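Local coordinates for protein 2-keto-3-deoxy-D-arabinonate dehydratase (PDB 2Q18) that catalyses the metal-dependent dehydration of 2-dehydro-3-deoxy-D-arabinonate to 2,5-dioxopentanoate, a step of the pentose oxidation pathway that turns D-arabinonate into 2-oxoglutarate, at residues G126-S137 with T281-K291; I17-E28 with V43-Y53. All coordinates share one frame; numbering follows the deposited sequence.

Interaction 1 of 2, residues G126-S137 with T281-K291; sequences GHGEAIAVRSDS and TLITPVKKRRK
Two donors converge on Arg134 O: Lys288 NZ, 3.1 Å from it and in the carbonyl plane, and the backbone N of Ser137, which closes a type I turn. The lysine chain bends at chi2 (80°), and this brings CD against Val133 CG1, the two side chains crossing at a slant, and the ammonium back to the turn, where it also donates a hydrogen bond to a water. Strand 131-133, outermost within this chain, adds in parallel to 281-288, whose other neighbour is 271-276; Ile131 N binds Pro285 O, and Val133 O takes Arg289 N at 2.9 Å. On one face Val133 CG2 meets Val286 CG1 at 3.7 Å, with Ile131 beside them. On the other, Ala132 CB sits 3.4 Å above the Arg289 guanidinium plane, offset toward its rim. At the far end His127 ND1 accepts Ile283 N (3.0 Å), which lies 19° out of the ring plane, while NE2 bonds Leu57 O; Gly128 N reaches Ile283 O at 2.7 Å. Asp136, clasped side-on by Arg134 of its own chain, also pairs with Arg112 and Arg242 of the second subunit. With ND1 accepting and NE2 facing a carbonyl, His127 is consistent with a neutral ring protonated on NE2, fixed in its rotation at both nitrogens.

Interaction 2 of 2, residues I17-E28 with V43-Y53; sequences ILDNSTIIRLDE and VLGDRVTGIDY
Ile17 lays CG2 over the centre of the Tyr53 ring, 4.1 Å from the centroid and 12° off the normal, a CH-pi contact. Its CD1 touches the ring at CD2. Ile23 reaches the same tyrosine from another direction, CD1 lying 3.8 Å from Tyr53 CB, while its CG2 packs on Val48 CG2. Near the start of 43-53, Leu26 CD2 meets Val43 CG1 at 3.6 Å, and Leu44 CD1 rests against the carboxylate end of Glu28, whose OE2 is held by Arg36. These groups hang on antiparallel strands 23-26 and 45-49. Arg25 and Asp46 form a hydrogen-bonded pair, Arg25 N to Asp46 O at 2.8 Å, and Asp27 N continues the pairing to Leu44 O at 2.9 Å, from above that carbonyl's plane. Gly45 CA comes within 3.0 Å of Arg25 O, a CA-H...O contact between closely drawn strands. Water links Ile23 N to Val48 O, and another joins Glu28 OE1 to Leu44 N. Arg25 sets CG anti to its backbone N (chi1 174°) and stays extended to NE, which carries its guanidinium away from 43-53 to Asp27 and Asp46 of the third subunit. Reciprocally, Asp27 meets Arg25 and Lys8 of that subunit, and Asp46 its Arg25 and Tyr15; these positive charges would be expected to favour the ionised carboxylates.

In the fold
Interaction 2 closes before interaction 1 opens along the chain, and their centres lie 30 Å apart; the nearest atoms are about 7 Å from each other without touching. They belong to different sheets. Interaction 2 lies near the N-terminus, where strand 23-26 lies between 11-17 and 45-49, antiparallel to both. Interaction 1 joins strand 131-133, at the edge of a five-stranded mixed sheet within this chain, to strand 280-288, the last of the chain, inside the FAH-family region that carries the metal-binding acids. Each contact also faces a different neighbour in the homotetramer: interaction 1 meets the second subunit, whereas interaction 2 meets the third, whose strand extends the sheet from 47-49.

Interaction 1 of 2, residues G126-S137 with T281-K291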
loop_
_atom_site.group_PDB
_atom_site.type_symbol
_atom_site.label_atom_id
_atom_site.label_comp_id
_atom_site.label_asym_id
_atom_site.label_seq_id
_atom_site.Cartn_x
_atom_site.Cartn_y
_atom_site.Cartn_z
ATOM N N GLY A 126 -8.867 16.581 -18.790
ATOM C CA GLY A 126 -8.490 15.981 -20.059
ATOM C C GLY A 126 -9.514 16.185 -21.162
ATOM O O GLY A 126 -10.478 16.942 -21.010
ATOM N N HIS A 127 -9.267 15.518 -22.284
ATOM C CA HIS A 127 -10.163 15.496 -23.434
ATOM C C HIS A 127 -11.590 15.148 -23.012
ATOM O O HIS A 127 -11.818 14.151 -22.323
ATOM C CB HIS A 127 -9.631 14.482 -24.448
ATOM C CG HIS A 127 -10.311 14.528 -25.781
ATOM N ND1 HIS A 127 -10.275 15.637 -26.601
ATOM C CD2 HIS A 127 -11.015 13.586 -26.453
ATOM C CE1 HIS A 127 -10.943 15.380 -27.711
ATOM N NE2 HIS A 127 -11.398 14.141 -27.649
ATOM N N GLY A 128 -12.541 15.995 -23.399
ATOM C CA GLY A 128 -13.959 15.740 -23.142
ATOM C C GLY A 128 -14.447 16.185 -21.777
ATOM O O GLY A 128 -15.635 16.072 -21.472
ATOM N N GLU A 129 -13.534 16.689 -20.951
ATOM C CA GLU A 129 -13.883 17.164 -19.616
ATOM C C GLU A 129 -13.911 18.685 -19.632
ATOM O O GLU A 129 -13.344 19.307 -20.527
ATOM C CB GLU A 129 -12.880 16.631 -18.579
ATOM C CG GLU A 129 -12.697 15.105 -18.654
ATOM C CD GLU A 129 -11.615 14.557 -17.720
ATOM O OE1 GLU A 129 -10.735 15.332 -17.278
ATOM O OE2 GLU A 129 -11.647 13.336 -17.443
ATOM N N ALA A 130 -14.565 19.284 -18.645
ATOM C CA ALA A 130 -14.759 20.730 -18.633
ATOM C C ALA A 130 -13.583 21.513 -18.048
ATOM O O ALA A 130 -13.090 21.192 -16.957
ATOM C CB ALA A 130 -16.047 21.084 -17.890
ATOM N N ILE A 131 -13.143 22.532 -18.785
ATOM C CA ILE A 131 -12.291 23.583 -18.229
ATOM C C ILE A 131 -13.195 24.608 -17.542
ATOM O O ILE A 131 -14.419 24.589 -17.731
ATOM C CB ILE A 131 -11.389 24.264 -19.298
ATOM C CG1 ILE A 131 -12.221 24.814 -20.471
ATOM C CG2 ILE A 131 -10.317 23.288 -19.791
ATOM C CD1 ILE A 131 -11.444 25.715 -21.437
ATOM N N ALA A 132 -12.608 25.493 -16.741
ATOM C CA ALA A 132 -13.409 26.416 -15.948
ATOM C C ALA A 132 -13.015 27.872 -16.142
ATOM O O ALA A 132 -11.873 28.182 -16.494
ATOM C CB ALA A 132 -13.367 26.033 -14.466
ATOM N N VAL A 133 -13.995 28.751 -15.938
ATOM C CA VAL A 133 -13.786 30.191 -15.888
ATOM C C VAL A 133 -14.059 30.570 -14.447
ATOM O O VAL A 133 -15.109 30.214 -13.904
ATOM C CB VAL A 133 -14.756 30.964 -16.843
ATOM C CG1 VAL A 133 -14.629 32.471 -16.659
ATOM C CG2 VAL A 133 -14.495 30.594 -18.296
ATOM N N ARG A 134 -13.112 31.268 -13.822
ATOM C CA ARG A 134 -13.265 31.721 -12.441
ATOM C C ARG A 134 -14.547 32.543 -12.288
ATOM O O ARG A 134 -14.931 33.281 -13.199
ATOM C CB ARG A 134 -12.058 32.572 -12.021
ATOM C CG ARG A 134 -10.729 31.812 -11.861
ATOM C CD ARG A 134 -9.593 32.765 -11.444
ATOM N NE ARG A 134 -9.960 33.486 -10.228
ATOM C CZ ARG A 134 -9.467 33.249 -9.019
ATOM N NH1 ARG A 134 -8.520 32.329 -8.834
ATOM N NH2 ARG A 134 -9.910 33.959 -7.991
ATOM N N SER A 135 -15.194 32.410 -11.132
ATOM C CA SER A 135 -16.403 33.157 -10.804
ATOM C C SER A 135 -16.190 34.672 -10.830
ATOM O O SER A 135 -17.138 35.431 -11.045
ATOM C CB SER A 135 -16.923 32.741 -9.429
ATOM O OG SER A 135 -15.973 33.039 -8.418
ATOM N N ASP A 136 -14.945 35.098 -10.617
ATOM C CA ASP A 136 -14.608 36.518 -10.532
ATOM C C ASP A 136 -13.824 37.031 -11.738
ATOM O O ASP A 136 -13.221 38.104 -11.682
ATOM C CB ASP A 136 -13.860 36.820 -9.223
ATOM C CG ASP A 136 -12.537 36.060 -9.096
ATOM O OD1 ASP A 136 -12.213 35.218 -9.967
ATOM O OD2 ASP A 136 -11.816 36.317 -8.109
ATOM N N SER A 137 -13.832 36.266 -12.825
ATOM C CA SER A 137 -13.226 36.716 -14.073
ATOM C C SER A 137 -14.305 37.064 -15.092
ATOM O O SER A 137 -15.271 36.317 -15.262
ATOM C CB SER A 137 -12.298 35.651 -14.654
ATOM O OG SER A 137 -11.778 36.072 -15.902
ATOM N N THR A 281 -6.679 16.545 -31.704
ATOM C CA THR A 281 -7.519 17.666 -31.321
ATOM C C THR A 281 -8.022 17.461 -29.902
ATOM O O THR A 281 -8.678 16.460 -29.605
ATOM C CB THR A 281 -8.718 17.850 -32.296
ATOM O OG1 THR A 281 -8.224 18.099 -33.619
ATOM C CG2 THR A 281 -9.596 19.021 -31.867
ATOM N N LEU A 282 -7.695 18.414 -29.035
ATOM C CA LEU A 282 -8.165 18.423 -27.659
ATOM C C LEU A 282 -9.457 19.230 -27.580
ATOM O O LEU A 282 -9.491 20.387 -28.002
ATOM C CB LEU A 282 -7.098 19.041 -26.739
ATOM C CG LEU A 282 -7.448 19.265 -25.263
ATOM C CD1 LEU A 282 -7.569 17.935 -24.520
ATOM C CD2 LEU A 282 -6.401 20.156 -24.598
ATOM N N ILE A 283 -10.503 18.625 -27.026
ATOM C CA ILE A 283 -11.823 19.248 -26.970
ATOM C C ILE A 283 -12.343 19.312 -25.538
ATOM O O ILE A 283 -12.475 18.286 -24.871
ATOM C CB ILE A 283 -12.851 18.495 -27.875
ATOM C CG1 ILE A 283 -12.380 18.482 -29.333
ATOM C CG2 ILE A 283 -14.245 19.117 -27.745
ATOM C CD1 ILE A 283 -13.072 17.435 -30.209
ATOM N N THR A 284 -12.642 20.520 -25.070
ATOM C CA THR A 284 -13.153 20.700 -23.717
ATOM C C THR A 284 -14.324 21.686 -23.667
ATOM O O THR A 284 -14.195 22.831 -24.121
ATOM C CB THR A 284 -12.054 21.204 -22.739
ATOM O OG1 THR A 284 -11.598 22.495 -23.152
ATOM C CG2 THR A 284 -10.862 20.234 -22.671
ATOM N N PRO A 285 -15.470 21.248 -23.113
ATOM C CA PRO A 285 -16.532 22.201 -22.777
ATOM C C PRO A 285 -16.093 23.143 -21.659
ATOM O O PRO A 285 -15.113 22.863 -20.958
ATOM C CB PRO A 285 -17.685 21.310 -22.304
ATOM C CG PRO A 285 -17.048 20.012 -21.923
ATOM C CD PRO A 285 -15.847 19.855 -22.801
ATOM N N VAL A 286 -16.811 24.251 -21.507
ATOM C CA VAL A 286 -16.463 25.277 -20.536
ATOM C C VAL A 286 -17.560 25.379 -19.487
ATOM O O VAL A 286 -18.750 25.351 -19.810
ATOM C CB VAL A 286 -16.251 26.654 -21.223
ATOM C CG1 VAL A 286 -15.939 27.742 -20.203
ATOM C CG2 VAL A 286 -15.148 26.570 -22.263
ATOM N N LYS A 287 -17.146 25.473 -18.229
ATOM C CA LYS A 287 -18.055 25.719 -17.125
ATOM C C LYS A 287 -17.661 27.022 -16.430
ATOM O O LYS A 287 -16.518 27.183 -15.993
ATOM C CB LYS A 287 -18.040 24.539 -16.142
ATOM C CG LYS A 287 -18.774 24.778 -14.825
ATOM C CD LYS A 287 -20.292 24.734 -15.002
ATOM C CE LYS A 287 -21.018 25.209 -13.750
ATOM N NZ LYS A 287 -22.490 25.256 -13.974
ATOM N N LYS A 288 -18.605 27.955 -16.352
ATOM C CA LYS A 288 -18.406 29.174 -15.584
ATOM C C LYS A 288 -18.701 28.892 -14.114
ATOM O O LYS A 288 -19.788 28.420 -13.773
ATOM C CB LYS A 288 -19.299 30.303 -16.112
ATOM C CG LYS A 288 -19.370 31.535 -15.210
ATOM C CD LYS A 288 -18.154 32.433 -15.369
ATOM C CE LYS A 288 -18.265 33.663 -14.474
ATOM N NZ LYS A 288 -17.214 34.671 -14.792
ATOM N N ARG A 289 -17.728 29.178 -13.250
ATOM C CA ARG A 289 -17.891 28.959 -11.815
ATOM C C ARG A 289 -18.855 29.976 -11.207
ATOM O O ARG A 289 -18.877 31.139 -11.605
ATOM C CB ARG A 289 -16.540 29.007 -11.087
ATOM C CG ARG A 289 -15.518 27.958 -11.535
ATOM C CD ARG A 289 -15.942 26.533 -11.195
ATOM N NE ARG A 289 -14.815 25.599 -11.281
ATOM C CZ ARG A 289 -14.910 24.318 -11.635
ATOM N NH1 ARG A 289 -13.821 23.563 -11.678
ATOM N NH2 ARG A 289 -16.084 23.787 -11.962
ATOM N N ARG A 290 -19.647 29.514 -10.243
ATOM C CA ARG A 290 -20.644 30.334 -9.561
ATOM C C ARG A 290 -20.052 30.960 -8.294
ATOM O O ARG A 290 -19.257 30.326 -7.595
ATOM C CB ARG A 290 -21.868 29.472 -9.218
ATOM C CG ARG A 290 -22.961 30.169 -8.408
ATOM C CD ARG A 290 -24.033 29.182 -7.943
ATOM N NE ARG A 290 -24.942 29.780 -6.962
ATOM C CZ ARG A 290 -26.031 30.485 -7.264
ATOM N NH1 ARG A 290 -26.373 30.694 -8.532
ATOM N NH2 ARG A 290 -26.787 30.985 -6.293
ATOM N N LYS A 291 -20.446 32.199 -8.010
ATOM C CA LYS A 291 -19.993 32.913 -6.812
ATOM C C LYS A 291 -20.582 32.329 -5.527
ATOM O O LYS A 291 -21.648 31.706 -5.542
ATOM C CB LYS A 291 -20.328 34.406 -6.915
ATOM C CG LYS A 291 -19.581 35.130 -8.028
ATOM C CD LYS A 291 -19.832 36.629 -7.995
ATOM C CE LYS A 291 -19.022 37.340 -9.071
ATOM N NZ LYS A 291 -19.165 38.824 -9.003
HETATM O O HOH W 1 -16.674 30.688 -6.291
HETATM O O HOH W 2 -18.024 37.067 -13.637
#

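Interaction 2 of 2, residues I17-E28 with V43-Y53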
loop_
_atom_site.group_PDB
_atom_site.type_symbol
_atom_site.label_atom_id
_atom_site.label_comp_id
_atom_site.label_asym_id
_atom_site.label_seq_id
_atom_site.Cartn_x
_atom_site.Cartn_y
_atom_site.Cartn_z
ATOM N N ILE A 17 -1.395 3.655 -28.982
ATOM C CA ILE A 17 -1.647 3.372 -30.393
ATOM C C ILE A 17 -0.355 3.543 -31.188
ATOM O O ILE A 17 0.324 4.565 -31.086
ATOM C CB ILE A 17 -2.854 4.172 -30.997
ATOM C CG1 ILE A 17 -2.960 3.925 -32.512
ATOM C CG2 ILE A 17 -2.765 5.662 -30.685
ATOM C CD1 ILE A 17 -4.369 4.049 -33.084
ATOM N N LEU A 18 -0.012 2.503 -31.943
ATOM C CA LEU A 18 1.171 2.497 -32.795
ATOM C C LEU A 18 0.841 3.071 -34.172
ATOM O O LEU A 18 -0.334 3.202 -34.533
ATOM C CB LEU A 18 1.718 1.073 -32.913
ATOM C CG LEU A 18 2.684 0.537 -31.846
ATOM C CD1 LEU A 18 2.388 1.017 -30.417
ATOM C CD2 LEU A 18 2.722 -0.983 -31.903
ATOM N N ASP A 19 1.877 3.417 -34.935
ATOM C CA ASP A 19 1.709 4.030 -36.259
ATOM C C ASP A 19 0.859 3.192 -37.221
ATOM O O ASP A 19 0.123 3.747 -38.042
ATOM C CB ASP A 19 3.072 4.352 -36.885
ATOM C CG ASP A 19 3.738 5.566 -36.252
ATOM O OD1 ASP A 19 3.119 6.655 -36.243
ATOM O OD2 ASP A 19 4.887 5.438 -35.774
ATOM N N ASN A 20 0.951 1.866 -37.110
ATOM C CA ASN A 20 0.125 0.964 -37.924
ATOM C C ASN A 20 -1.305 0.773 -37.386
ATOM O O ASN A 20 -2.024 -0.135 -37.817
ATOM C CB ASN A 20 0.823 -0.390 -38.125
ATOM C CG ASN A 20 1.103 -1.115 -36.817
ATOM O OD1 ASN A 20 0.602 -0.739 -35.756
ATOM N ND2 ASN A 20 1.916 -2.164 -36.890
ATOM N N SER A 21 -1.693 1.632 -36.441
ATOM C CA SER A 21 -3.042 1.653 -35.856
ATOM C C SER A 21 -3.352 0.508 -34.877
ATOM O O SER A 21 -4.481 0.398 -34.389
ATOM C CB SER A 21 -4.120 1.748 -36.948
ATOM O OG SER A 21 -3.912 2.892 -37.760
ATOM N N THR A 22 -2.361 -0.335 -34.587
ATOM C CA THR A 22 -2.525 -1.368 -33.563
ATOM C C THR A 22 -2.481 -0.737 -32.169
ATOM O O THR A 22 -1.672 0.159 -31.901
ATOM C CB THR A 22 -1.467 -2.494 -33.664
ATOM O OG1 THR A 22 -0.157 -1.944 -33.500
ATOM C CG2 THR A 22 -1.550 -3.210 -35.014
ATOM N N ILE A 23 -3.363 -1.207 -31.293
ATOM C CA ILE A 23 -3.476 -0.666 -29.943
ATOM C C ILE A 23 -2.964 -1.663 -28.906
ATOM O O ILE A 23 -3.353 -2.837 -28.910
ATOM C CB ILE A 23 -4.925 -0.216 -29.637
ATOM C CG1 ILE A 23 -5.326 0.907 -30.603
ATOM C CG2 ILE A 23 -5.072 0.246 -28.181
ATOM C CD1 ILE A 23 -6.784 1.191 -30.634
ATOM N N ILE A 24 -2.082 -1.180 -28.034
ATOM C CA ILE A 24 -1.494 -1.982 -26.967
ATOM C C ILE A 24 -2.001 -1.524 -25.595
ATOM O O ILE A 24 -1.958 -0.335 -25.273
ATOM C CB ILE A 24 0.058 -1.919 -27.003
ATOM C CG1 ILE A 24 0.581 -2.389 -28.367
ATOM C CG2 ILE A 24 0.675 -2.758 -25.869
ATOM C CD1 ILE A 24 2.090 -2.269 -28.529
ATOM N N ARG A 25 -2.499 -2.470 -24.805
ATOM C CA ARG A 25 -2.822 -2.210 -23.406
ATOM C C ARG A 25 -1.539 -2.297 -22.591
ATOM O O ARG A 25 -0.857 -3.330 -22.599
ATOM C CB ARG A 25 -3.846 -3.216 -22.891
ATOM C CG ARG A 25 -4.127 -3.105 -21.402
ATOM C CD ARG A 25 -5.394 -3.832 -21.054
ATOM N NE ARG A 25 -5.589 -3.919 -19.611
ATOM C CZ ARG A 25 -6.755 -4.178 -19.031
ATOM N NH1 ARG A 25 -7.848 -4.367 -19.769
ATOM N NH2 ARG A 25 -6.833 -4.242 -17.710
ATOM N N LEU A 26 -1.219 -1.211 -21.890
ATOM C CA LEU A 26 0.047 -1.095 -21.171
ATOM C C LEU A 26 0.060 -1.861 -19.857
ATOM O O LEU A 26 -0.928 -1.863 -19.118
ATOM C CB LEU A 26 0.386 0.377 -20.915
ATOM C CG LEU A 26 0.557 1.298 -22.129
ATOM C CD1 LEU A 26 1.088 2.648 -21.678
ATOM C CD2 LEU A 26 1.482 0.684 -23.163
ATOM N N ASP A 27 1.194 -2.505 -19.581
ATOM C CA ASP A 27 1.442 -3.172 -18.303
ATOM C C ASP A 27 1.841 -2.175 -17.220
ATOM O O ASP A 27 1.501 -2.359 -16.055
ATOM C CB ASP A 27 2.576 -4.191 -18.437
ATOM C CG ASP A 27 2.210 -5.386 -19.292
ATOM O OD1 ASP A 27 1.015 -5.599 -19.587
ATOM O OD2 ASP A 27 3.140 -6.124 -19.663
ATOM N N GLU A 28 2.584 -1.142 -17.620
ATOM C CA GLU A 28 3.184 -0.177 -16.697
ATOM C C GLU A 28 2.361 1.106 -16.574
ATOM O O GLU A 28 1.572 1.436 -17.469
ATOM C CB GLU A 28 4.581 0.223 -17.185
ATOM C CG GLU A 28 5.567 -0.912 -17.384
ATOM C CD GLU A 28 6.984 -0.409 -17.586
ATOM O OE1 GLU A 28 7.287 0.153 -18.663
ATOM O OE2 GLU A 28 7.801 -0.581 -16.662
ATOM N N VAL A 43 7.925 -1.354 -25.353
ATOM C CA VAL A 43 6.581 -1.156 -24.820
ATOM C C VAL A 43 6.079 -2.473 -24.237
ATOM O O VAL A 43 5.969 -3.474 -24.949
ATOM C CB VAL A 43 5.585 -0.661 -25.906
ATOM C CG1 VAL A 43 4.233 -0.357 -25.288
ATOM C CG2 VAL A 43 6.116 0.574 -26.618
ATOM N N LEU A 44 5.780 -2.472 -22.942
ATOM C CA LEU A 44 5.275 -3.672 -22.280
ATOM C C LEU A 44 3.750 -3.689 -22.259
ATOM O O LEU A 44 3.119 -2.780 -21.716
ATOM C CB LEU A 44 5.835 -3.792 -20.856
ATOM C CG LEU A 44 7.357 -3.766 -20.669
ATOM C CD1 LEU A 44 7.707 -3.691 -19.190
ATOM C CD2 LEU A 44 8.029 -4.969 -21.329
ATOM N N GLY A 45 3.167 -4.725 -22.857
ATOM C CA GLY A 45 1.718 -4.882 -22.890
ATOM C C GLY A 45 1.223 -5.848 -23.946
ATOM O O GLY A 45 2.021 -6.480 -24.646
ATOM N N ASP A 46 -0.100 -5.962 -24.053
ATOM C CA ASP A 46 -0.742 -6.850 -25.019
ATOM C C ASP A 46 -1.529 -6.067 -26.058
ATOM O O ASP A 46 -2.172 -5.062 -25.731
ATOM C CB ASP A 46 -1.703 -7.812 -24.318
ATOM C CG ASP A 46 -1.012 -8.720 -23.320
ATOM O OD1 ASP A 46 0.145 -9.131 -23.564
ATOM O OD2 ASP A 46 -1.642 -9.035 -22.293
ATOM N N ARG A 47 -1.492 -6.542 -27.302
ATOM C CA ARG A 47 -2.331 -5.985 -28.351
ATOM C C ARG A 47 -3.789 -6.287 -28.037
ATOM O O ARG A 47 -4.153 -7.435 -27.761
ATOM C CB ARG A 47 -1.954 -6.536 -29.733
ATOM C CG ARG A 47 -2.882 -6.044 -30.847
ATOM C CD ARG A 47 -2.455 -6.520 -32.223
ATOM N NE ARG A 47 -3.289 -5.928 -33.271
ATOM C CZ ARG A 47 -4.384 -6.489 -33.780
ATOM N NH1 ARG A 47 -5.067 -5.858 -34.727
ATOM N NH2 ARG A 47 -4.798 -7.679 -33.352
ATOM N N VAL A 48 -4.611 -5.244 -28.070
ATOM C CA VAL A 48 -6.035 -5.374 -27.810
ATOM C C VAL A 48 -6.866 -5.034 -29.044
ATOM O O VAL A 48 -6.460 -4.227 -29.884
ATOM C CB VAL A 48 -6.510 -4.500 -26.605
ATOM C CG1 VAL A 48 -5.966 -5.050 -25.296
ATOM C CG2 VAL A 48 -6.113 -3.036 -26.785
ATOM N N THR A 49 -8.021 -5.677 -29.146
ATOM C CA THR A 49 -9.026 -5.325 -30.137
ATOM C C THR A 49 -10.262 -4.876 -29.364
ATOM O O THR A 49 -10.396 -5.169 -28.170
ATOM C CB THR A 49 -9.365 -6.519 -31.062
ATOM O OG1 THR A 49 -9.888 -7.600 -30.282
ATOM C CG2 THR A 49 -8.120 -7.001 -31.805
ATOM N N GLY A 50 -11.152 -4.147 -30.026
ATOM C CA GLY A 50 -12.381 -3.696 -29.379
ATOM C C GLY A 50 -12.240 -2.401 -28.600
ATOM O O GLY A 50 -13.196 -1.950 -27.965
ATOM N N ILE A 51 -11.045 -1.813 -28.628
ATOM C CA ILE A 51 -10.845 -0.466 -28.105
ATOM C C ILE A 51 -10.871 0.478 -29.301
ATOM O O ILE A 51 -9.918 0.539 -30.089
ATOM C CB ILE A 51 -9.519 -0.313 -27.293
ATOM C CG1 ILE A 51 -9.431 -1.354 -26.162
ATOM C CG2 ILE A 51 -9.365 1.115 -26.755
ATOM C CD1 ILE A 51 -10.587 -1.331 -25.162
ATOM N N ASP A 52 -11.976 1.196 -29.441
ATOM C CA ASP A 52 -12.190 2.058 -30.590
ATOM C C ASP A 52 -11.656 3.458 -30.295
ATOM O O ASP A 52 -12.387 4.335 -29.830
ATOM C CB ASP A 52 -13.678 2.083 -30.964
ATOM C CG ASP A 52 -13.938 2.713 -32.330
ATOM O OD1 ASP A 52 -13.028 3.355 -32.907
ATOM O OD2 ASP A 52 -15.076 2.575 -32.819
ATOM N N TYR A 53 -10.369 3.642 -30.577
ATOM C CA TYR A 53 -9.656 4.893 -30.313
ATOM C C TYR A 53 -10.293 6.104 -31.009
ATOM O O TYR A 53 -10.517 7.141 -30.377
ATOM C CB TYR A 53 -8.186 4.731 -30.711
ATOM C CG TYR A 53 -7.374 6.008 -30.790
ATOM C CD1 TYR A 53 -7.062 6.740 -29.638
ATOM C CD2 TYR A 53 -6.892 6.469 -32.018
ATOM C CE1 TYR A 53 -6.302 7.908 -29.714
ATOM C CE2 TYR A 53 -6.129 7.632 -32.104
ATOM C CZ TYR A 53 -5.837 8.344 -30.949
ATOM O OH TYR A 53 -5.086 9.495 -31.036
HETATM O O HOH W 3 -5.179 -3.376 -31.953
HETATM O O HOH W 4 3.558 -0.530 -20.375
HETATM O O HOH W 5 6.102 -0.084 -21.328
#